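Local structure of NAD(+) phosphorylase MbcT (Mycobacterium tuberculosis, 6FKG) at residues Leu115-Asp118 and Asp119-Gly122; Asp123-Ser126 and Gly127-Val131; Thr105-Gln108 and Ala109-Ala112. The protein degrades NAD(+) by phosphorolysis as the toxin of a type II toxin-antitoxin pair, killing the cell unless its cognate antitoxin MbcA blocks access to the active site. All coordinates share one frame; numbering follows the deposited sequence.

Contact 1. Residues Leu115-Asp118 and Asp119-Gly122; sequences LEND and DIYG
Asp119 reaches back to the N-cap residue Glu116 at the start of the short helix 117-121 in the RES domain, one half of a capping box. Its OD2 accepts from Glu116 N at 2.8 Å with the N-H pointing well at it (156°), and it does so through the anti lone pair, the one turned away from OD1. CG of Asp119 stands beside its own backbone N, anti to the carbonyl carbon (chi1 -63°), which folds the carboxylate back over the first turn. The reciprocal bond from Asp119 N to the Glu116 side chain is absent: that side chain is sent away, and Asp119 N donates to Glu116 O instead (2.9 Å), standing well above the carbonyl plane. Leu115 leans on the same carboxylate. Its CD2 lies 3.8 Å from Asp119 CG, while OD2 sits close to Leu115 CA, so a buried acid has an apolar wall beside it. That acid is shared with the antitoxin: OD2 forms a salt bridge to Arg35 of the MbcA chain and OD1 accepts from Gln48 of the same MbcA chain.

At the other end of the helix Tyr121 N bonds Asn117 O at 3.0 Å, and Gly122 N closes the last turn on Asp118 O at 2.9 Å. The Tyr121 ring runs alongside the Asn117 side chain, pointing the same way, with CD2 3.3 Å from Asn117 O; CG2 of Ile120 sits over the centre of one ring face. Ile120 and Tyr121 rest on Pro146 of strand 142-147, whereas Leu115 and Asp119 turn to Val131 and Cys128 of helix 126-137, placing the helix between that strand and the longer helix.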
ATOM      1  N   LEU B 115     -15.380  25.985  24.465  1.00 40.16           N
ATOM      2  CA  LEU B 115     -16.492  25.888  23.522  1.00 45.73           C
ATOM      3  C   LEU B 115     -17.200  27.222  23.326  1.00 50.84           C
ATOM      4  O   LEU B 115     -17.254  28.044  24.235  1.00 52.61           O
ATOM      5  CB  LEU B 115     -17.518  24.856  23.985  1.00 37.91           C
ATOM      6  CG  LEU B 115     -17.053  23.410  24.123  1.00 38.62           C
ATOM      7  CD1 LEU B 115     -18.190  22.579  24.701  1.00 36.52           C
ATOM      8  CD2 LEU B 115     -16.577  22.873  22.782  1.00 39.99           C
ATOM      9  N   GLU B 116     -17.746  27.419  22.132  1.00 47.16           N
ATOM     10  CA  GLU B 116     -18.533  28.608  21.819  1.00 51.30           C
ATOM     11  C   GLU B 116     -19.746  28.159  21.028  1.00 53.66           C
ATOM     12  O   GLU B 116     -19.893  26.971  20.749  1.00 48.43           O
ATOM     13  CB  GLU B 116     -17.712  29.632  21.039  1.00 51.01           C
ATOM     14  CG  GLU B 116     -16.584  30.252  21.854  1.00 65.87           C
ATOM     15  CD  GLU B 116     -16.056  31.544  21.254  1.00 88.09           C
ATOM     16  OE1 GLU B 116     -16.208  31.747  20.030  1.00 90.88           O
ATOM     17  OE2 GLU B 116     -15.495  32.364  22.014  1.00 96.40           O
ATOM     18  N   ASN B 117     -20.619  29.093  20.667  1.00 51.56           N
ATOM     19  CA  ASN B 117     -21.889  28.718  20.048  1.00 48.63           C
ATOM     20  C   ASN B 117     -21.683  27.968  18.736  1.00 51.81           C
ATOM     21  O   ASN B 117     -22.447  27.055  18.407  1.00 52.58           O
ATOM     22  CB  ASN B 117     -22.762  29.964  19.835  1.00 53.66           C
ATOM     23  CG  ASN B 117     -23.407  30.443  21.124  1.00 64.35           C
ATOM     24  OD1 ASN B 117     -23.725  29.642  22.004  1.00 65.17           O
ATOM     25  ND2 ASN B 117     -23.617  31.751  21.235  1.00 75.35           N
ATOM     26  N   ASP B 118     -20.623  28.336  18.020  1.00 51.27           N
ATOM     27  CA  ASP B 118     -20.198  27.636  16.808  1.00 55.83           C
ATOM     28  C   ASP B 118     -20.050  26.140  17.039  1.00 50.04           C
ATOM     29  O   ASP B 118     -20.427  25.322  16.196  1.00 50.22           O
ATOM     30  CB  ASP B 118     -18.870  28.198  16.305  1.00 61.82           C
ATOM     31  CG  ASP B 118     -19.028  29.546  15.656  1.00 89.11           C
ATOM     32  OD1 ASP B 118     -20.002  30.250  16.001  1.00 93.99           O
ATOM     33  OD2 ASP B 118     -18.186  29.905  14.805  1.00101.57           O
ATOM     34  N   ASP B 119     -19.476  25.781  18.178  1.00 44.13           N
ATOM     35  CA  ASP B 119     -19.275  24.376  18.475  1.00 41.22           C
ATOM     36  C   ASP B 119     -20.604  23.682  18.678  1.00 42.16           C
ATOM     37  O   ASP B 119     -20.776  22.529  18.304  1.00 37.40           O
ATOM     38  CB  ASP B 119     -18.404  24.205  19.716  1.00 36.90           C
ATOM     39  CG  ASP B 119     -17.020  24.764  19.520  1.00 46.05           C
ATOM     40  OD1 ASP B 119     -16.285  24.219  18.671  1.00 42.70           O
ATOM     41  OD2 ASP B 119     -16.675  25.759  20.197  1.00 44.40           O
ATOM     42  N   ILE B 120     -21.556  24.404  19.252  1.00 50.11           N
ATOM     43  CA  ILE B 120     -22.808  23.794  19.677  1.00 52.67           C
ATOM     44  C   ILE B 120     -23.834  23.655  18.550  1.00 48.97           C
ATOM     45  O   ILE B 120     -24.617  22.702  18.540  1.00 44.10           O
ATOM     46  CB  ILE B 120     -23.400  24.592  20.836  1.00 54.59           C
ATOM     47  CG1 ILE B 120     -22.409  24.581  21.999  1.00 48.79           C
ATOM     48  CG2 ILE B 120     -24.752  24.024  21.269  1.00 53.91           C
ATOM     49  CD1 ILE B 120     -22.741  25.571  23.059  1.00 55.64           C
ATOM     50  N   TYR B 121     -23.815  24.573  17.586  1.00 45.21           N
ATOM     51  CA  TYR B 121     -24.834  24.560  16.539  1.00 50.79           C
ATOM     52  C   TYR B 121     -24.252  24.381  15.139  1.00 56.87           C
ATOM     53  O   TYR B 121     -24.970  24.025  14.207  1.00 67.22           O
ATOM     54  CB  TYR B 121     -25.662  25.840  16.610  1.00 63.22           C
ATOM     55  CG  TYR B 121     -26.273  26.050  17.974  1.00 65.73           C
ATOM     56  CD1 TYR B 121     -27.351  25.281  18.395  1.00 68.84           C
ATOM     57  CD2 TYR B 121     -25.755  26.996  18.853  1.00 61.12           C
ATOM     58  CE1 TYR B 121     -27.910  25.461  19.645  1.00 70.13           C
ATOM     59  CE2 TYR B 121     -26.306  27.183  20.106  1.00 65.26           C
ATOM     60  CZ  TYR B 121     -27.385  26.412  20.494  1.00 68.77           C
ATOM     61  OH  TYR B 121     -27.945  26.580  21.736  1.00 66.72           O
ATOM     62  N   GLY B 122     -22.951  24.607  15.000  1.00 49.65           N
ATOM     63  CA  GLY B 122     -22.283  24.468  13.716  1.00 51.74           C
ATOM     64  C   GLY B 122     -22.155  23.027  13.257  1.00 53.07           C
ATOM     65  O   GLY B 122     -22.457  22.091  14.005  1.00 52.11           O
TER

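Contact 2. Residues Asp123-Ser126 and Gly127-Val131; sequences DDWS and GCQAV
Gln129 folds back against Trp125 at the N-terminal end of helix 126-137, where Asp124 caps the entering turn. The packed part lies around Trp125 O, which accepts Gln129 N at 2.9 Å with the carbonyl aimed almost straight at the donor. With its CG beside the backbone N (chi1 -72°) and the chain extended beyond, the glutamine carries its amide across the tryptophan CB. CD of Gln129 comes within 3.7 Å of Trp125 CB, and NE2 meets the indole at its edge, 3.5 Å from CE3, the amide and ring planes being 74° apart. NE2 donates to Gly46 O, and weakly to Asn49 O, which holds the amide at the indole edge. One residue further on, Ala130 N bonds Ser126 O at 3.0 Å.

The capping side is looser, held by polar bonds more than by packing. OD1 of Asp124 takes Ser126 N at 3.1 Å from above the carboxylate plane, and OD2 meets Ser126 OG on its syn side, so both oxygens grip one residue and limit the carboxylate's rotation. Two MbcA chains reach this side: Trp125 NE1 donates to the C-terminal carboxylate of Val115 in one MbcA chain, and Ser126 packs on Gln48 of another. A glycerol, probably from the crystallisation liquor, lies beside Trp125. A water bridges the backbone at the helix start, donating to Asp124 O at 2.7 Å and accepting from Cys128 N at 3.1 Å.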
ATOM      1  N   ASP B 123     -21.687  22.843  12.028  1.00 54.02           N
ATOM      2  CA  ASP B 123     -21.591  21.511  11.443  1.00 58.92           C
ATOM      3  C   ASP B 123     -20.514  20.634  12.099  1.00 60.07           C
ATOM      4  O   ASP B 123     -20.584  19.411  12.004  1.00 60.99           O
ATOM      5  CB  ASP B 123     -21.319  21.605   9.936  1.00 64.68           C
ATOM      6  CG  ASP B 123     -22.516  22.113   9.148  1.00 68.02           C
ATOM      7  OD1 ASP B 123     -23.550  22.465   9.762  1.00 66.95           O
ATOM      8  OD2 ASP B 123     -22.421  22.158   7.899  1.00 67.91           O
ATOM      9  N   ASP B 124     -19.526  21.251  12.749  1.00 52.72           N
ATOM     10  CA  ASP B 124     -18.403  20.513  13.336  1.00 50.69           C
ATOM     11  C   ASP B 124     -18.659  20.087  14.784  1.00 44.14           C
ATOM     12  O   ASP B 124     -18.811  20.923  15.671  1.00 41.65           O
ATOM     13  CB  ASP B 124     -17.122  21.348  13.283  1.00 50.29           C
ATOM     14  CG  ASP B 124     -15.928  20.615  13.874  1.00 63.91           C
ATOM     15  OD1 ASP B 124     -15.883  19.371  13.755  1.00 60.89           O
ATOM     16  OD2 ASP B 124     -15.043  21.274  14.466  1.00 67.99           O
ATOM     17  N   TRP B 125     -18.671  18.779  15.017  1.00 41.87           N
ATOM     18  CA  TRP B 125     -18.927  18.229  16.344  1.00 35.60           C
ATOM     19  C   TRP B 125     -17.661  18.041  17.195  1.00 36.59           C
ATOM     20  O   TRP B 125     -17.767  17.637  18.356  1.00 35.09           O
ATOM     21  CB  TRP B 125     -19.623  16.866  16.219  1.00 46.06           C
ATOM     22  CG  TRP B 125     -21.052  16.860  15.704  1.00 40.88           C
ATOM     23  CD1 TRP B 125     -21.852  17.944  15.435  1.00 47.45           C
ATOM     24  CD2 TRP B 125     -21.835  15.697  15.393  1.00 45.58           C
ATOM     25  NE1 TRP B 125     -23.087  17.518  14.984  1.00 42.82           N
ATOM     26  CE2 TRP B 125     -23.101  16.145  14.953  1.00 49.91           C
ATOM     27  CE3 TRP B 125     -21.591  14.316  15.456  1.00 45.93           C
ATOM     28  CZ2 TRP B 125     -24.109  15.264  14.566  1.00 40.68           C
ATOM     29  CZ3 TRP B 125     -22.594  13.443  15.076  1.00 39.07           C
ATOM     30  CH2 TRP B 125     -23.840  13.921  14.636  1.00 44.43           C
ATOM     31  N   SER B 126     -16.472  18.284  16.631  1.00 36.71           N
ATOM     32  CA  SER B 126     -15.236  17.798  17.269  1.00 42.25           C
ATOM     33  C   SER B 126     -15.028  18.311  18.695  1.00 38.14           C
ATOM     34  O   SER B 126     -14.689  17.542  19.599  1.00 32.83           O
ATOM     35  CB  SER B 126     -14.002  18.153  16.428  1.00 45.30           C
ATOM     36  OG  SER B 126     -13.716  19.542  16.455  1.00 55.71           O
ATOM     37  N   GLY B 127     -15.230  19.606  18.908  1.00 32.76           N
ATOM     38  CA  GLY B 127     -15.024  20.173  20.230  1.00 32.23           C
ATOM     39  C   GLY B 127     -15.968  19.618  21.272  1.00 35.81           C
ATOM     40  O   GLY B 127     -15.534  19.197  22.354  1.00 32.24           O
ATOM     41  N   CYS B 128     -17.264  19.616  20.965  1.00 33.47           N
ATOM     42  CA  CYS B 128     -18.252  19.016  21.870  1.00 33.66           C
ATOM     43  C   CYS B 128     -17.953  17.540  22.124  1.00 28.81           C
ATOM     44  O   CYS B 128     -18.106  17.056  23.248  1.00 30.68           O
ATOM     45  CB  CYS B 128     -19.668  19.155  21.315  1.00 28.51           C
ATOM     46  SG  CYS B 128     -20.223  20.889  21.161  1.00 33.39           S
ATOM     47  N   GLN B 129     -17.558  16.808  21.084  1.00 30.04           N
ATOM     48  CA  GLN B 129     -17.288  15.378  21.282  1.00 31.44           C
ATOM     49  C   GLN B 129     -16.100  15.147  22.207  1.00 31.23           C
ATOM     50  O   GLN B 129     -16.117  14.237  23.033  1.00 31.29           O
ATOM     51  CB  GLN B 129     -17.048  14.684  19.943  1.00 31.74           C
ATOM     52  CG  GLN B 129     -18.321  14.519  19.118  1.00 32.07           C
ATOM     53  CD  GLN B 129     -18.061  13.862  17.779  1.00 36.37           C
ATOM     54  OE1 GLN B 129     -17.067  14.155  17.116  1.00 35.90           O
ATOM     55  NE2 GLN B 129     -18.944  12.953  17.382  1.00 33.68           N
ATOM     56  N   ALA B 130     -15.066  15.970  22.075  1.00 32.51           N
ATOM     57  CA  ALA B 130     -13.907  15.842  22.949  1.00 32.46           C
ATOM     58  C   ALA B 130     -14.306  16.116  24.391  1.00 33.17           C
ATOM     59  O   ALA B 130     -13.838  15.445  25.314  1.00 32.67           O
ATOM     60  CB  ALA B 130     -12.801  16.785  22.518  1.00 33.81           C
ATOM     61  N   VAL B 131     -15.185  17.097  24.581  1.00 29.62           N
ATOM     62  CA  VAL B 131     -15.645  17.436  25.922  1.00 31.65           C
ATOM     63  C   VAL B 131     -16.502  16.303  26.513  1.00 33.27           C
ATOM     64  O   VAL B 131     -16.308  15.911  27.674  1.00 32.82           O
ATOM     65  CB  VAL B 131     -16.429  18.780  25.920  1.00 32.74           C
ATOM     66  CG1 VAL B 131     -17.098  19.018  27.259  1.00 37.83           C
ATOM     67  CG2 VAL B 131     -15.487  19.938  25.586  1.00 31.90           C
TER
HETATM   68  O   HOH W   1     -18.304  20.796  18.335  1.00 37.52           O

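Contact 3. Residues Thr105-Gln108 and Ala109-Ala112; sequences TTPQ and AREA
Thr105 O is held by Arg110 NH1 at 2.9 Å, a bond that ties the loop before helix 107-112 to the helix's own first turn. The oxygen lies close to the guanidinium plane, so the N-H is properly directed at it (150°), yet the nitrogen stands almost directly above the carbonyl plane of Thr105. NH1 has a second acceptor in Leu104 O, and the two carbonyls hold this end of the arginine. A bend at chi3 (-61°) swings the group back toward the preceding residues. One face of the guanidinium is laid over the backbone of the turn: Pro107 CA is 3.4 Å from NH2, and Thr106 O lies above the same face, offset toward its rim. Arg110 thus bonds the Thr106 carbonyl with its backbone N, at 3.2 Å from Thr106 O, and lays its guanidinium face over it.

Thr106 is the N-cap. Its OG1, set between the backbone N and the carbonyl carbon (chi1 67°), accepts Ala109 N at 3.2 Å and touches Ala109 CB at a similar distance. Pro107 follows as the first helical residue, where its lack of an N-H costs no helical bond. Glu111 N then bonds Pro107 O at 2.9 Å, and Ala112 N bonds Gln108 O.

Around the helix, Gln108, Ala109 and Ala112 touch Arg16 of helix 7-16, while Arg110 lies against Pro146 of strand 142-147. Glu111 points its carboxylate outward to a salt bridge with Arg39 of the MbcA chain. The chemistry thus divides: the threonine hydroxyl caps an N-H of the first turn, the arginine fastens the preceding loop's carbonyls to the helix, and the acid of the same helix is engaged by the antitoxin.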
ATOM      1  N   THR B 105     -24.331  24.775  30.971  1.00 41.05           N
ATOM      2  CA  THR B 105     -25.433  25.667  30.614  1.00 41.75           C
ATOM      3  C   THR B 105     -25.054  27.133  30.783  1.00 49.65           C
ATOM      4  O   THR B 105     -25.739  28.010  30.257  1.00 58.24           O
ATOM      5  CB  THR B 105     -26.708  25.362  31.435  1.00 38.39           C
ATOM      6  OG1 THR B 105     -26.431  25.524  32.828  1.00 39.94           O
ATOM      7  CG2 THR B 105     -27.179  23.917  31.159  1.00 38.79           C
ATOM      8  N   THR B 106     -23.962  27.411  31.491  1.00 47.28           N
ATOM      9  CA  THR B 106     -23.520  28.797  31.650  1.00 53.41           C
ATOM     10  C   THR B 106     -22.419  29.119  30.644  1.00 56.17           C
ATOM     11  O   THR B 106     -21.661  28.235  30.245  1.00 48.76           O
ATOM     12  CB  THR B 106     -23.004  29.079  33.075  1.00 57.27           C
ATOM     13  OG1 THR B 106     -21.792  28.351  33.300  1.00 55.00           O
ATOM     14  CG2 THR B 106     -24.046  28.664  34.110  1.00 52.79           C
ATOM     15  N   PRO B 107     -22.334  30.388  30.215  1.00 57.38           N
ATOM     16  CA  PRO B 107     -21.260  30.792  29.301  1.00 56.42           C
ATOM     17  C   PRO B 107     -19.879  30.695  29.947  1.00 49.21           C
ATOM     18  O   PRO B 107     -18.908  30.378  29.259  1.00 58.65           O
ATOM     19  CB  PRO B 107     -21.617  32.246  28.967  1.00 62.84           C
ATOM     20  CG  PRO B 107     -22.437  32.702  30.122  1.00 59.09           C
ATOM     21  CD  PRO B 107     -23.240  31.507  30.522  1.00 57.25           C
ATOM     22  N   GLN B 108     -19.796  30.947  31.249  1.00 46.74           N
ATOM     23  CA  GLN B 108     -18.528  30.801  31.963  1.00 55.59           C
ATOM     24  C   GLN B 108     -17.989  29.366  31.850  1.00 53.71           C
ATOM     25  O   GLN B 108     -16.792  29.141  31.618  1.00 45.19           O
ATOM     26  CB  GLN B 108     -18.690  31.184  33.433  1.00 65.06           C
ATOM     27  CG  GLN B 108     -17.745  30.437  34.368  1.00 76.84           C
ATOM     28  CD  GLN B 108     -17.635  31.080  35.738  1.00 86.57           C
ATOM     29  OE1 GLN B 108     -17.821  32.290  35.885  1.00 91.74           O
ATOM     30  NE2 GLN B 108     -17.318  30.273  36.749  1.00 85.89           N
ATOM     31  N   ALA B 109     -18.883  28.399  32.019  1.00 46.63           N
ATOM     32  CA  ALA B 109     -18.499  26.994  31.958  1.00 48.00           C
ATOM     33  C   ALA B 109     -18.066  26.614  30.547  1.00 48.91           C
ATOM     34  O   ALA B 109     -17.084  25.909  30.373  1.00 44.58           O
ATOM     35  CB  ALA B 109     -19.648  26.104  32.424  1.00 43.77           C
ATOM     36  N   ARG B 110     -18.794  27.085  29.541  1.00 47.81           N
ATOM     37  CA  ARG B 110     -18.443  26.759  28.164  1.00 44.38           C
ATOM     38  C   ARG B 110     -17.093  27.377  27.804  1.00 50.30           C
ATOM     39  O   ARG B 110     -16.267  26.742  27.145  1.00 46.54           O
ATOM     40  CB  ARG B 110     -19.547  27.218  27.200  1.00 47.85           C
ATOM     41  CG  ARG B 110     -20.835  26.408  27.352  1.00 47.37           C
ATOM     42  CD  ARG B 110     -21.901  26.725  26.297  1.00 47.99           C
ATOM     43  NE  ARG B 110     -22.359  28.113  26.324  1.00 55.80           N
ATOM     44  CZ  ARG B 110     -23.321  28.574  27.115  1.00 57.64           C
ATOM     45  NH1 ARG B 110     -23.943  27.757  27.952  1.00 57.55           N
ATOM     46  NH2 ARG B 110     -23.669  29.854  27.069  1.00 59.42           N
ATOM     47  N   GLU B 111     -16.856  28.603  28.265  1.00 47.51           N
ATOM     48  CA  GLU B 111     -15.579  29.269  28.016  1.00 49.69           C
ATOM     49  C   GLU B 111     -14.422  28.519  28.683  1.00 50.72           C
ATOM     50  O   GLU B 111     -13.319  28.430  28.132  1.00 54.26           O
ATOM     51  CB  GLU B 111     -15.626  30.716  28.509  1.00 55.33           C
ATOM     52  CG  GLU B 111     -14.288  31.444  28.440  1.00 74.02           C
ATOM     53  CD  GLU B 111     -13.655  31.397  27.058  1.00 84.78           C
ATOM     54  OE1 GLU B 111     -14.377  31.613  26.061  1.00 89.65           O
ATOM     55  OE2 GLU B 111     -12.433  31.147  26.972  1.00 85.15           O
ATOM     56  N   ALA B 112     -14.681  27.971  29.865  1.00 50.18           N
ATOM     57  CA  ALA B 112     -13.658  27.253  30.615  1.00 51.53           C
ATOM     58  C   ALA B 112     -13.195  25.986  29.896  1.00 52.15           C
ATOM     59  O   ALA B 112     -12.051  25.555  30.080  1.00 49.19           O
ATOM     60  CB  ALA B 112     -14.172  26.910  32.007  1.00 57.48           C
TER

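Overall arrangement
From the N terminus, the chain leaves strand 89-103 and meets contact 3, which closes the loop into helix 107-112. A short link leads to contact 1, capping helix 117-121, and contact 2 follows directly, starting helix 126-137. The three are in series, with neither nesting nor crossing. Contacts 3 and 1 are joined by a probable hydrogen bond from Leu115 N to Arg110 O and by Ile120 packing on Arg110; contacts 1 and 2 meet where Asp119 O packs on Cys128 SG and Leu115 on Gly127. Contacts 2 and 3 do not touch. Together they tie three successive helices to strand 142-147 and helix 7-16, and each faces MbcA.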